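Local structure of glycosyl hydrolases family 2, sugar binding domain protein (Bacteroides uniformis str. 3978 T3 ii, 6D1P) at residues Val202-Arg208 against Asp225-Leu231; Lys239-Leu243 against Glu289-Asn293; Met622-Tyr626 against Ile689-Gly693; Glu639-Val645 against Leu676-Leu682. The protein is a gut-bacterial beta-glucuronidase of glycosyl hydrolase family 2, which probably hydrolyses O-glycosidic bonds to release glucuronic acid from its conjugates. All blocks are in the same frame, centred on the assembly; numbering follows the deposited sequence.

Interaction 1 (Val202-Arg208 against Asp225-Leu231); sequences VHFEQIR and DIAFGGL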
# COMPACT_ATOMS: atom_id res chain seq x y z
N VAL A 202 -14.75 -0.11 43.13
CA VAL A 202 -15.65 1.03 43.14
C VAL A 202 -14.81 2.26 42.87
O VAL A 202 -13.74 2.43 43.45
CB VAL A 202 -16.42 1.12 44.47
CG1 VAL A 202 -17.16 2.45 44.58
CG2 VAL A 202 -17.40 -0.04 44.60
N HIS A 203 -15.29 3.12 41.98
CA HIS A 203 -14.47 4.12 41.30
C HIS A 203 -15.38 5.22 40.80
O HIS A 203 -16.59 5.05 40.70
CB HIS A 203 -13.73 3.49 40.12
CG HIS A 203 -14.63 2.70 39.22
ND1 HIS A 203 -14.75 1.33 39.31
CD2 HIS A 203 -15.50 3.09 38.27
CE1 HIS A 203 -15.64 0.91 38.44
NE2 HIS A 203 -16.11 1.96 37.79
N PHE A 204 -14.78 6.36 40.47
CA PHE A 204 -15.53 7.42 39.81
C PHE A 204 -15.80 7.03 38.37
O PHE A 204 -14.87 6.65 37.63
CB PHE A 204 -14.76 8.74 39.87
CG PHE A 204 -14.28 9.09 41.23
CD1 PHE A 204 -15.17 9.43 42.23
CD2 PHE A 204 -12.92 9.08 41.51
CE1 PHE A 204 -14.72 9.75 43.50
CE2 PHE A 204 -12.46 9.40 42.78
CZ PHE A 204 -13.36 9.74 43.78
N GLU A 205 -17.07 7.09 37.96
CA GLU A 205 -17.40 6.90 36.56
C GLU A 205 -17.48 8.24 35.83
O GLU A 205 -16.83 8.43 34.80
CB GLU A 205 -18.71 6.11 36.43
CG GLU A 205 -18.83 5.33 35.13
CD GLU A 205 -19.59 4.02 35.30
OE1 GLU A 205 -18.93 2.95 35.30
OE2 GLU A 205 -20.83 4.05 35.42
N GLN A 206 -18.23 9.19 36.38
CA GLN A 206 -18.40 10.49 35.75
C GLN A 206 -18.43 11.58 36.81
O GLN A 206 -18.94 11.37 37.91
CB GLN A 206 -19.68 10.50 34.90
CG GLN A 206 -19.76 11.60 33.86
CD GLN A 206 -20.96 11.44 32.94
OE1 GLN A 206 -20.83 11.53 31.71
NE2 GLN A 206 -22.14 11.19 33.53
N ILE A 207 -17.88 12.74 36.47
CA ILE A 207 -17.85 13.90 37.37
C ILE A 207 -18.15 15.16 36.57
O ILE A 207 -17.29 15.71 35.88
CB ILE A 207 -16.49 14.03 38.09
CG1 ILE A 207 -16.30 12.87 39.06
CG2 ILE A 207 -16.35 15.39 38.80
CD1 ILE A 207 -15.21 13.08 40.07
N ARG A 208 -19.39 15.63 36.67
CA ARG A 208 -19.86 16.77 35.89
C ARG A 208 -19.85 18.01 36.78
O ARG A 208 -20.35 17.97 37.91
CB ARG A 208 -21.25 16.47 35.33
CG ARG A 208 -22.02 17.66 34.77
CD ARG A 208 -23.52 17.36 34.84
NE ARG A 208 -24.31 18.20 33.96
CZ ARG A 208 -25.36 17.76 33.27
NH1 ARG A 208 -25.71 16.48 33.37
NH2 ARG A 208 -26.05 18.58 32.47
N ASP A 225 -22.17 16.86 39.94
CA ASP A 225 -22.83 15.55 39.87
C ASP A 225 -21.77 14.47 39.69
O ASP A 225 -20.92 14.58 38.80
CB ASP A 225 -23.83 15.50 38.72
CG ASP A 225 -24.84 16.63 38.79
OD1 ASP A 225 -25.34 16.90 39.90
OD2 ASP A 225 -25.14 17.24 37.74
N ILE A 226 -21.85 13.44 40.52
CA ILE A 226 -20.83 12.40 40.59
C ILE A 226 -21.50 11.04 40.50
O ILE A 226 -22.43 10.75 41.26
CB ILE A 226 -20.01 12.50 41.89
CG1 ILE A 226 -19.18 13.78 41.87
CG2 ILE A 226 -19.13 11.27 42.06
CD1 ILE A 226 -18.13 13.81 42.94
N ALA A 227 -21.00 10.19 39.60
CA ALA A 227 -21.52 8.85 39.40
C ALA A 227 -20.44 7.82 39.67
O ALA A 227 -19.28 8.01 39.29
CB ALA A 227 -22.06 8.69 37.98
N PHE A 228 -20.82 6.71 40.30
CA PHE A 228 -19.89 5.66 40.71
C PHE A 228 -20.17 4.35 39.98
O PHE A 228 -21.32 3.96 39.81
CB PHE A 228 -19.97 5.41 42.23
CG PHE A 228 -19.38 6.51 43.07
CD1 PHE A 228 -20.17 7.54 43.55
CD2 PHE A 228 -18.02 6.51 43.37
CE1 PHE A 228 -19.63 8.56 44.32
CE2 PHE A 228 -17.46 7.52 44.14
CZ PHE A 228 -18.27 8.55 44.62
N GLY A 229 -19.08 3.68 39.57
CA GLY A 229 -19.16 2.33 39.07
C GLY A 229 -18.81 1.33 40.17
O GLY A 229 -18.12 1.65 41.13
N GLY A 230 -19.26 0.11 39.99
CA GLY A 230 -19.37 -0.77 41.13
C GLY A 230 -20.68 -0.47 41.82
O GLY A 230 -21.53 0.28 41.30
N LEU A 231 -20.83 -1.02 43.02
CA LEU A 231 -22.10 -1.03 43.76
C LEU A 231 -23.12 -1.96 43.10
O LEU A 231 -23.35 -3.09 43.55
CB LEU A 231 -22.69 0.38 43.90
CG LEU A 231 -21.68 1.48 44.18
CD1 LEU A 231 -22.32 2.86 44.14
CD2 LEU A 231 -21.03 1.21 45.51

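Interaction 2 (Lys239-Leu243 against Glu289-Asn293); sequences KEFSL and ELIDN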
# COMPACT_ATOMS: atom_id res chain seq x y z
N LYS A 239 -19.84 3.95 54.43
CA LYS A 239 -18.73 4.43 53.60
C LYS A 239 -19.00 5.84 53.06
O LYS A 239 -20.15 6.19 52.78
CB LYS A 239 -18.46 3.47 52.45
CG LYS A 239 -17.42 3.95 51.42
CD LYS A 239 -15.98 3.67 51.87
CE LYS A 239 -15.30 2.65 50.93
NZ LYS A 239 -14.02 2.11 51.48
N GLU A 240 -17.95 6.65 52.93
CA GLU A 240 -18.07 8.00 52.41
C GLU A 240 -16.85 8.33 51.54
O GLU A 240 -15.99 7.48 51.29
CB GLU A 240 -18.24 9.01 53.55
CG GLU A 240 -17.43 8.68 54.79
CD GLU A 240 -17.37 9.84 55.76
OE1 GLU A 240 -18.28 10.70 55.73
OE2 GLU A 240 -16.39 9.90 56.55
N PHE A 241 -16.81 9.58 51.07
CA PHE A 241 -15.81 10.06 50.12
C PHE A 241 -15.75 11.57 50.22
O PHE A 241 -16.69 12.22 50.68
CB PHE A 241 -16.15 9.64 48.67
CG PHE A 241 -17.18 10.52 47.99
CD1 PHE A 241 -16.79 11.69 47.33
CD2 PHE A 241 -18.52 10.17 47.98
CE1 PHE A 241 -17.73 12.50 46.71
CE2 PHE A 241 -19.46 10.98 47.35
CZ PHE A 241 -19.06 12.14 46.72
N SER A 242 -14.64 12.14 49.75
CA SER A 242 -14.36 13.56 49.95
C SER A 242 -14.41 14.34 48.64
O SER A 242 -14.27 13.79 47.55
CB SER A 242 -13.00 13.76 50.60
OG SER A 242 -12.79 15.15 50.81
N LEU A 243 -14.55 15.66 48.79
CA LEU A 243 -14.73 16.57 47.66
C LEU A 243 -14.23 17.95 48.09
O LEU A 243 -14.82 18.55 48.99
CB LEU A 243 -16.20 16.63 47.28
CG LEU A 243 -16.54 17.10 45.87
CD1 LEU A 243 -16.23 15.99 44.91
CD2 LEU A 243 -17.99 17.49 45.79
N GLU A 289 -12.01 12.33 45.92
CA GLU A 289 -11.08 11.45 46.59
C GLU A 289 -11.85 10.33 47.25
O GLU A 289 -12.79 10.58 48.01
CB GLU A 289 -10.26 12.23 47.62
CG GLU A 289 -8.83 11.82 47.68
CD GLU A 289 -8.14 12.39 48.89
OE1 GLU A 289 -8.11 13.64 49.02
OE2 GLU A 289 -7.66 11.59 49.73
N LEU A 290 -11.45 9.10 46.98
CA LEU A 290 -12.12 7.94 47.53
C LEU A 290 -11.05 6.97 48.02
O LEU A 290 -10.02 6.80 47.37
CB LEU A 290 -13.02 7.26 46.50
CG LEU A 290 -13.70 5.98 46.97
CD1 LEU A 290 -14.70 6.31 48.08
CD2 LEU A 290 -14.38 5.27 45.81
N ILE A 291 -11.31 6.34 49.17
CA ILE A 291 -10.35 5.46 49.81
C ILE A 291 -10.98 4.08 49.99
O ILE A 291 -12.15 3.98 50.37
CB ILE A 291 -9.89 6.02 51.17
CG1 ILE A 291 -9.35 7.44 50.99
CG2 ILE A 291 -8.83 5.12 51.79
CD1 ILE A 291 -9.36 8.26 52.25
N ASP A 292 -10.21 3.04 49.70
CA ASP A 292 -10.54 1.69 50.11
C ASP A 292 -9.25 0.91 50.24
O ASP A 292 -8.30 1.13 49.47
CB ASP A 292 -11.49 1.00 49.12
CG ASP A 292 -12.24 -0.15 49.76
OD1 ASP A 292 -12.76 0.04 50.88
OD2 ASP A 292 -12.32 -1.23 49.13
N ASN A 293 -9.21 0.01 51.23
CA ASN A 293 -8.05 -0.85 51.49
C ASN A 293 -6.75 -0.05 51.60
O ASN A 293 -5.68 -0.54 51.25
CB ASN A 293 -7.92 -1.94 50.41
CG ASN A 293 -9.05 -2.98 50.49
OD1 ASN A 293 -10.07 -2.77 51.14
ND2 ASN A 293 -8.85 -4.12 49.82
O HOH W 1 -13.26 7.39 51.26

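Interaction 3 (Met622-Tyr626 against Ile689-Gly693); sequences MLHIY and ITATG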
# COMPACT_ATOMS: atom_id res chain seq x y z
N MET A 622 5.48 44.11 18.70
CA MET A 622 6.17 43.38 17.65
C MET A 622 6.27 44.30 16.45
O MET A 622 5.59 45.33 16.36
CB MET A 622 5.46 42.07 17.28
CG MET A 622 3.96 42.22 16.91
SD MET A 622 3.69 42.88 15.24
CE MET A 622 4.21 41.51 14.22
N LEU A 623 7.12 43.89 15.52
CA LEU A 623 7.45 44.65 14.32
C LEU A 623 7.94 43.63 13.30
O LEU A 623 8.83 42.83 13.61
CB LEU A 623 8.54 45.68 14.63
CG LEU A 623 9.12 46.56 13.53
CD1 LEU A 623 8.09 47.56 13.06
CD2 LEU A 623 10.36 47.29 14.05
N HIS A 624 7.35 43.62 12.10
CA HIS A 624 7.72 42.67 11.06
C HIS A 624 7.67 43.37 9.72
O HIS A 624 6.59 43.72 9.23
CB HIS A 624 6.81 41.43 11.03
CG HIS A 624 7.17 40.43 9.96
ND1 HIS A 624 7.96 39.32 10.21
CD2 HIS A 624 6.86 40.38 8.64
CE1 HIS A 624 8.11 38.63 9.09
NE2 HIS A 624 7.46 39.25 8.13
N ILE A 625 8.84 43.57 9.11
CA ILE A 625 8.89 44.04 7.74
C ILE A 625 8.44 42.91 6.83
O ILE A 625 8.96 41.79 6.90
CB ILE A 625 10.31 44.49 7.38
CG1 ILE A 625 10.80 45.55 8.39
CG2 ILE A 625 10.36 44.96 5.94
CD1 ILE A 625 12.31 45.75 8.38
N TYR A 626 7.48 43.19 5.96
CA TYR A 626 7.04 42.18 5.02
C TYR A 626 8.12 41.96 3.97
O TYR A 626 8.49 42.90 3.25
CB TYR A 626 5.70 42.57 4.39
CG TYR A 626 5.35 41.71 3.20
CD1 TYR A 626 5.45 40.32 3.26
CD2 TYR A 626 4.94 42.29 2.01
CE1 TYR A 626 5.15 39.54 2.16
CE2 TYR A 626 4.63 41.52 0.91
CZ TYR A 626 4.73 40.14 0.99
OH TYR A 626 4.43 39.38 -0.11
N ILE A 689 17.16 46.96 4.42
CA ILE A 689 15.93 47.63 4.84
C ILE A 689 15.75 47.31 6.31
O ILE A 689 15.69 46.14 6.69
CB ILE A 689 14.71 47.17 4.02
CG1 ILE A 689 14.75 47.77 2.62
CG2 ILE A 689 13.41 47.56 4.73
CD1 ILE A 689 14.33 46.82 1.53
N THR A 690 15.69 48.35 7.13
CA THR A 690 15.50 48.15 8.55
C THR A 690 14.32 48.98 9.02
O THR A 690 13.92 49.95 8.37
CB THR A 690 16.74 48.52 9.36
OG1 THR A 690 16.97 49.93 9.22
CG2 THR A 690 17.95 47.75 8.85
N ALA A 691 13.81 48.60 10.18
CA ALA A 691 12.68 49.28 10.79
C ALA A 691 12.88 49.32 12.30
O ALA A 691 13.40 48.37 12.90
CB ALA A 691 11.34 48.58 10.48
N THR A 692 12.44 50.42 12.89
CA THR A 692 12.38 50.54 14.34
C THR A 692 10.99 51.01 14.73
O THR A 692 10.47 51.99 14.18
CB THR A 692 13.46 51.49 14.86
OG1 THR A 692 14.75 50.97 14.52
CG2 THR A 692 13.37 51.62 16.37
N GLY A 693 10.38 50.28 15.64
CA GLY A 693 9.08 50.63 16.17
C GLY A 693 9.27 51.09 17.60
O GLY A 693 10.16 50.61 18.30

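Interaction 4 (Glu639-Val645 against Leu676-Leu682); sequences EPKEILV and LRWNVPL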
# COMPACT_ATOMS: atom_id res chain seq x y z
N GLU A 639 12.68 53.13 -10.10
CA GLU A 639 11.26 53.20 -9.77
C GLU A 639 11.05 53.02 -8.27
O GLU A 639 11.64 52.10 -7.68
CB GLU A 639 10.49 52.12 -10.53
CG GLU A 639 9.22 51.71 -9.82
CD GLU A 639 8.40 50.70 -10.58
OE1 GLU A 639 8.96 49.78 -11.22
OE2 GLU A 639 7.16 50.83 -10.55
N PRO A 640 10.25 53.86 -7.62
CA PRO A 640 10.03 53.69 -6.18
C PRO A 640 9.21 52.45 -5.89
O PRO A 640 8.22 52.16 -6.58
CB PRO A 640 9.28 54.97 -5.78
CG PRO A 640 8.55 55.36 -7.03
CD PRO A 640 9.45 54.97 -8.18
N LYS A 641 9.63 51.70 -4.87
CA LYS A 641 9.07 50.39 -4.57
C LYS A 641 8.44 50.40 -3.19
O LYS A 641 9.00 50.96 -2.24
CB LYS A 641 10.14 49.29 -4.64
CG LYS A 641 10.41 48.83 -6.05
CD LYS A 641 9.11 48.36 -6.72
CE LYS A 641 9.35 48.00 -8.17
NZ LYS A 641 8.12 47.64 -8.93
N GLU A 642 7.28 49.75 -3.09
CA GLU A 642 6.51 49.72 -1.85
C GLU A 642 7.09 48.72 -0.86
O GLU A 642 7.52 47.63 -1.23
CB GLU A 642 5.06 49.37 -2.17
CG GLU A 642 4.16 49.12 -0.98
CD GLU A 642 3.04 48.15 -1.33
OE1 GLU A 642 3.33 46.93 -1.47
OE2 GLU A 642 1.89 48.62 -1.50
N ILE A 643 7.10 49.13 0.42
CA ILE A 643 7.49 48.29 1.55
C ILE A 643 6.39 48.41 2.59
O ILE A 643 6.03 49.52 3.00
CB ILE A 643 8.85 48.72 2.15
CG1 ILE A 643 10.00 48.42 1.20
CG2 ILE A 643 9.12 48.04 3.48
CD1 ILE A 643 10.30 49.53 0.23
N LEU A 644 5.84 47.27 3.01
CA LEU A 644 4.82 47.25 4.05
C LEU A 644 5.41 46.70 5.34
O LEU A 644 6.26 45.82 5.32
CB LEU A 644 3.61 46.39 3.64
CG LEU A 644 3.07 46.56 2.22
CD1 LEU A 644 2.09 45.41 1.84
CD2 LEU A 644 2.43 47.93 2.04
N VAL A 645 4.94 47.21 6.47
CA VAL A 645 5.41 46.73 7.76
C VAL A 645 4.21 46.38 8.60
O VAL A 645 3.22 47.13 8.63
CB VAL A 645 6.29 47.78 8.47
CG1 VAL A 645 6.67 47.26 9.83
CG2 VAL A 645 7.53 48.07 7.65
N LEU A 676 1.63 51.93 8.05
CA LEU A 676 3.07 51.68 8.11
C LEU A 676 3.55 51.13 6.76
O LEU A 676 3.84 49.95 6.58
CB LEU A 676 3.39 50.73 9.25
CG LEU A 676 2.65 51.11 10.54
CD1 LEU A 676 2.89 50.13 11.69
CD2 LEU A 676 2.97 52.57 10.97
N ARG A 677 3.61 52.03 5.78
CA ARG A 677 4.07 51.69 4.45
C ARG A 677 4.83 52.88 3.88
O ARG A 677 4.49 54.03 4.15
CB ARG A 677 2.91 51.32 3.52
CG ARG A 677 1.84 52.42 3.37
CD ARG A 677 0.76 52.02 2.37
NE ARG A 677 -0.14 53.13 2.09
CZ ARG A 677 -1.18 53.45 2.85
NH1 ARG A 677 -1.47 52.75 3.95
NH2 ARG A 677 -1.95 54.49 2.53
N TRP A 678 5.87 52.57 3.11
CA TRP A 678 6.74 53.53 2.43
C TRP A 678 6.95 53.10 0.99
O TRP A 678 6.98 51.91 0.67
CB TRP A 678 8.12 53.63 3.09
CG TRP A 678 8.10 54.16 4.47
CD1 TRP A 678 8.47 55.41 4.87
CD2 TRP A 678 7.69 53.46 5.66
NE1 TRP A 678 8.32 55.54 6.23
CE2 TRP A 678 7.84 54.36 6.74
CE3 TRP A 678 7.21 52.18 5.91
CZ2 TRP A 678 7.54 54.01 8.04
CZ3 TRP A 678 6.89 51.83 7.21
CH2 TRP A 678 7.06 52.74 8.26
N ASN A 679 7.08 54.08 0.10
CA ASN A 679 7.62 53.84 -1.22
C ASN A 679 9.07 54.30 -1.23
O ASN A 679 9.40 55.31 -0.59
CB ASN A 679 6.81 54.55 -2.31
CG ASN A 679 5.46 53.89 -2.53
OD1 ASN A 679 4.97 53.17 -1.67
ND2 ASN A 679 4.87 54.14 -3.69
N VAL A 680 9.93 53.55 -1.89
CA VAL A 680 11.36 53.72 -1.67
C VAL A 680 12.11 53.40 -2.96
O VAL A 680 11.68 52.54 -3.73
CB VAL A 680 11.85 52.82 -0.52
CG1 VAL A 680 13.33 52.92 -0.35
CG2 VAL A 680 11.16 53.16 0.82
N PRO A 681 13.21 54.09 -3.26
CA PRO A 681 14.10 53.61 -4.32
C PRO A 681 14.89 52.41 -3.82
O PRO A 681 15.30 52.35 -2.65
CB PRO A 681 15.01 54.81 -4.59
CG PRO A 681 15.10 55.49 -3.26
CD PRO A 681 13.69 55.37 -2.70
N LEU A 682 15.10 51.45 -4.71
CA LEU A 682 16.02 50.36 -4.45
C LEU A 682 17.06 50.37 -5.56
O LEU A 682 16.73 50.62 -6.73
CB LEU A 682 15.30 49.00 -4.40
CG LEU A 682 14.13 48.87 -3.42
CD1 LEU A 682 13.36 47.58 -3.67
CD2 LEU A 682 14.62 48.93 -1.99

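Interaction 1 (Val202-Arg208 against Asp225-Leu231)
Start at Val202, where the chain enters a beta hairpin of the immunoglobulin-like family 2 domain: its CG2 meets Leu231 CD2 at 3.9 Å beyond the strand end. His203 pairs with Gly229 through two backbone bonds, His203 N to Gly229 O (3.3 Å) and Gly229 N to His203 O (3.1 Å). Its imidazole lies over Gly229, where a CB would collide with His203 NE2, while His203 ND1 is bonded to Pro200 O. Phe204 turns to the buried face, and its CD1 comes within 3.5 Å of Phe228 CE2. A classic bulge follows: Glu205 N (2.7 Å) and, weakly, Gln206 N (3.3 Å) both donate to Ala227 O. Ile207 then packs CG1 to CG1 with Ile226 at 4.1 Å. At Arg208, N donates to Asp225 O (2.8 Å), whereas Arg208 NE and Asp225 OD2 form a long, charge-only pair at 4.0 Å; Glu210 and Ser265 are their stronger partners. Backbone bonding therefore sets the register, and the apolar side chains Phe204, Ile207, Ile226 and Phe228 are buried in the domain core.

Interaction 2 (Lys239-Leu243 against Glu289-Asn293)
Two antiparallel strands pair directly here at just one bridge, Ser242 with Glu289. Its backbone bonds run both ways: Ser242 N to Glu289 O at 3.0 Å and Glu289 N to Ser242 O at 3.1 Å. Beyond it the strands splay apart, and a water fills the gap, donating to Glu240 O (2.7 Å) and accepting from Ile291 N (3.0 Å), so the ladder is continued by solvent. The charged link comes from Lys239, whose NZ makes a very short salt bridge of 2.5 Å to Asp292 OD1 and also donates to Ile291 O at 2.9 Å, tying the open end together at the surface. Apolar contact is modest: Phe241 CB touches Leu290 CD1 at 3.7 Å, and the Phe241 ring leads away from Leu290 to meet Phe228 edge-to-face. Both strands are central in a four-stranded antiparallel sheet of the immunoglobulin-like domain: strand 252-259 flanks 240-246, strand 295-303 flanks 284-292, and Phe241 and Leu243 pack on Ile226 of strand 219-229 in the facing sheet.

Interaction 3 (Met622-Tyr626 against Ile689-Gly693)
This is the inside of a beta sandwich: strand 623-625 belongs to one sheet and strand 689-693 to the other, and they face each other across the core of the domain that follows the TIM barrel. Their axes come no closer than 7.8 Å and run nearly antiparallel, at 159°, so the gap is bridged by side chains. Leu623 and Ile625 both point across it. With chi1 m and chi2 t, Ile625 sends CD1 to Ala691 CB (3.7 Å), while its CG2 meets Ile689 CG2 at 4.2 Å. Leu623, with chi1 t and chi2 p, lays CD2 against the backbone between Ala691 and Gly693. His624 points the other way and belongs to the barrel side, stacking on Tyr611 and bonding to Glu608; Thr690 and Thr692 likewise face away from the core, Thr692 OG1 bonding to Asp701. The closest approach comes from Leu623, whose CD2 lies 3.4 Å from both Ala691 O and Gly693 N.

Interaction 4 (Glu639-Val645 against Leu676-Leu682)
Follow the polar backbone atoms and this antiparallel ladder satisfies the groups that face across it. Lys641 N gives a very short bond to Val680 O (2.5 Å), returned by Val680 N to Lys641 O (2.8 Å). Ile643 N donates to Trp678 O (2.8 Å), and Trp678 N to Ile643 O (3.1 Å). Val645 N then reaches Leu676 O (3.0 Å), extending the run past the last bridge. At the non-hydrogen-bonded pairs, Glu642 with Asn679 and Leu644 with Arg677, the inward-facing CH groups add contacts, such as Arg677 CA to Ile643 O at 3.3 Å, while other polar groups look outward. Glu642 O takes a bond from Arg633, Arg677 O one from Lys664, and Leu644 pairs through its backbone with Tyr626. The charged ends are served outside the pair as well: Glu642 by Arg555, Arg677 by Asp670 and by Pro672 O. Lys641 NZ makes a weak salt-bridge bond to Glu639 OE1 (3.2 Å), which also accepts from the backbone N of Lys636. Ile643 CD1 rests on Val680 CB (3.7 Å) and Val645 CG2 on Trp678 CZ3 (3.8 Å), with Lys664 making a cation-pi contact with the indole. The face of Ile643, Trp678 and Val680 is thus mainly apolar, Lys641 leading its amine away, while the other mixes buried Leu644 with charged Glu642 and Arg677, whose partners lie beyond the pair.

The four contacts form two pairs in two separate beta sandwiches. Interactions 1 and 2, centres 12 Å apart, lie in facing sheets of the immunoglobulin-like domain and touch through its core: Ile226 CD1 is 3.5 Å from Leu243 CD1, and Phe228 CZ 3.7 Å from Phe241 CD2. Interactions 3 and 4, centres 13 Å apart, both reach one sheet, where strand 623-625 neighbours 641-647 (Tyr626 N to Leu644 O, 3.0 Å, a probable hydrogen bond), while 689-693 lies in the facing sheet; interaction 4 is nested in the loop that interaction 3 closes. Interactions 1 and 4 have centres about 65 Å apart, on opposite sides of the chain's centre. The TIM-barrel domain, which carries the active site in this family, comes between the pairs in sequence.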